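Local coordinates for protein cortical-lytic enzyme (Clostridium perfringens, PDB 5JIP) that probably cleaves spore-cortex peptidoglycan during germination, acting as a lysozyme-type muramidase of glycoside hydrolase family 25, at residues D25-L29 and F59-C63. Residues are numbered along the deposited sequence.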
loop_
_atom_site.group_PDB
_atom_site.type_symbol
_atom_site.label_atom_id
_atom_site.label_comp_id
_atom_site.label_asym_id
_atom_site.label_seq_id
_atom_site.Cartn_x
_atom_site.Cartn_y
_atom_site.Cartn_z
ATOM N N ASP A 25 5.165 -9.242 39.905
ATOM C CA ASP A 25 4.110 -8.365 40.406
ATOM C C ASP A 25 3.484 -7.556 39.267
ATOM O O ASP A 25 3.449 -6.334 39.298
ATOM C CB ASP A 25 4.634 -7.435 41.511
ATOM C CG ASP A 25 5.276 -8.212 42.669
ATOM O OD1 ASP A 25 5.192 -9.468 42.704
ATOM O OD2 ASP A 25 5.897 -7.577 43.546
ATOM N N VAL A 26 2.999 -8.264 38.249
ATOM C CA VAL A 26 2.457 -7.609 37.062
ATOM C C VAL A 26 0.951 -7.392 37.241
ATOM O O VAL A 26 0.177 -8.352 37.295
ATOM C CB VAL A 26 2.757 -8.426 35.800
ATOM C CG1 VAL A 26 2.116 -7.764 34.571
ATOM C CG2 VAL A 26 4.276 -8.600 35.619
ATOM N N ASN A 27 0.530 -6.131 37.306
ATOM C CA ASN A 27 -0.881 -5.793 37.403
ATOM C C ASN A 27 -1.346 -5.244 36.058
ATOM O O ASN A 27 -1.113 -4.079 35.733
ATOM C CB ASN A 27 -1.136 -4.789 38.507
ATOM C CG ASN A 27 -2.596 -4.565 38.728
ATOM O OD1 ASN A 27 -3.402 -4.681 37.795
ATOM N ND2 ASN A 27 -2.969 -4.285 39.974
ATOM N N PHE A 28 -2.042 -6.082 35.301
ATOM C CA PHE A 28 -2.423 -5.710 33.943
ATOM C C PHE A 28 -3.497 -4.651 33.940
ATOM O O PHE A 28 -3.576 -3.858 32.999
ATOM C CB PHE A 28 -2.864 -6.938 33.172
ATOM C CG PHE A 28 -1.720 -7.848 32.805
ATOM C CD1 PHE A 28 -0.876 -7.528 31.741
ATOM C CD2 PHE A 28 -1.470 -9.010 33.535
ATOM C CE1 PHE A 28 0.167 -8.357 31.396
ATOM C CE2 PHE A 28 -0.426 -9.842 33.208
ATOM C CZ PHE A 28 0.400 -9.526 32.119
ATOM N N LEU A 29 -4.316 -4.589 34.986
ATOM C CA LEU A 29 -5.293 -3.518 35.027
ATOM C C LEU A 29 -4.592 -2.166 35.109
ATOM O O LEU A 29 -5.047 -1.178 34.524
ATOM C CB LEU A 29 -6.263 -3.720 36.204
ATOM C CG LEU A 29 -7.450 -2.770 36.218
ATOM C CD1 LEU A 29 -8.271 -2.918 34.951
ATOM C CD2 LEU A 29 -8.309 -3.032 37.450
ATOM N N PHE A 59 -0.661 -14.649 30.978
ATOM C CA PHE A 59 -0.486 -13.245 30.650
ATOM C C PHE A 59 -1.264 -12.883 29.388
ATOM O O PHE A 59 -1.862 -11.805 29.310
ATOM C CB PHE A 59 1.001 -12.949 30.457
ATOM C CG PHE A 59 1.806 -12.785 31.736
ATOM C CD1 PHE A 59 1.228 -12.882 32.988
ATOM C CD2 PHE A 59 3.167 -12.539 31.666
ATOM C CE1 PHE A 59 1.994 -12.703 34.140
ATOM C CE2 PHE A 59 3.924 -12.388 32.807
ATOM C CZ PHE A 59 3.318 -12.456 34.050
ATOM N N ALA A 60 -1.196 -13.735 28.362
ATOM C CA ALA A 60 -1.862 -13.425 27.101
ATOM C C ALA A 60 -3.372 -13.440 27.266
ATOM O O ALA A 60 -4.080 -12.618 26.673
ATOM C CB ALA A 60 -1.432 -14.413 26.011
ATOM N N LYS A 61 -3.883 -14.379 28.060
ATOM C CA LYS A 61 -5.326 -14.437 28.281
ATOM C C LYS A 61 -5.830 -13.172 28.962
ATOM O O LYS A 61 -6.878 -12.623 28.578
ATOM C CB LYS A 61 -5.680 -15.658 29.107
ATOM C CG LYS A 61 -7.156 -15.934 29.149
ATOM C CD LYS A 61 -7.440 -17.243 29.865
ATOM C CE LYS A 61 -8.898 -17.670 29.650
ATOM N NZ LYS A 61 -9.184 -18.977 30.329
ATOM N N GLU A 62 -5.085 -12.668 29.950
ATOM C CA GLU A 62 -5.518 -11.476 30.679
ATOM C C GLU A 62 -5.366 -10.211 29.837
ATOM O O GLU A 62 -6.218 -9.317 29.891
ATOM C CB GLU A 62 -4.733 -11.364 31.981
ATOM C CG GLU A 62 -5.140 -10.190 32.881
ATOM C CD GLU A 62 -6.528 -10.316 33.459
ATOM O OE1 GLU A 62 -7.227 -11.321 33.212
ATOM O OE2 GLU A 62 -6.925 -9.373 34.159
ATOM N N CYS A 63 -4.301 -10.104 29.038
ATOM C CA CYS A 63 -4.209 -8.954 28.146
ATOM C C CYS A 63 -5.393 -8.920 27.186
ATOM O O CYS A 63 -5.977 -7.855 26.932
ATOM C CB CYS A 63 -2.881 -8.978 27.379
ATOM S SG CYS A 63 -1.445 -8.478 28.347
#
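The ring of F28 is the bump here; F59 and, one turn later, E62 and C63 on helix 56-66 form its shallow, one-sided hollow. A broad, flat aromatic suits it: E62 and C63 lie to one side of the ring plane, while the ring edge points at the face of F59 in an offset edge-to-face pair (centroids 5.1 Å apart, planes at 68°). C63 brings a small, polarisable sulfur close, C63 SG lying 3.5 Å from F28 CE1 in an oblique sulfur-aromatic contact. E62 lends a methylene (E62 CG to F28 CD2, 3.9 Å), while its carboxylate pairs with R65. Beta-branched V26 sets one methyl beside F59 (V26 CG2 to F59 CZ, 4.3 Å). The short amide of N27 N-caps helix 28-34, N27 OD1 accepting weakly from L29 N (3.0 Å) and from T30 N. The contact joins this helix start and its lead-in to helix 56-66 over the TIM-barrel-like sheet: F28 and C63 rest on I38, F59 on L40 of strand 38-44, V26 and F28 on L19 of strand 15-19.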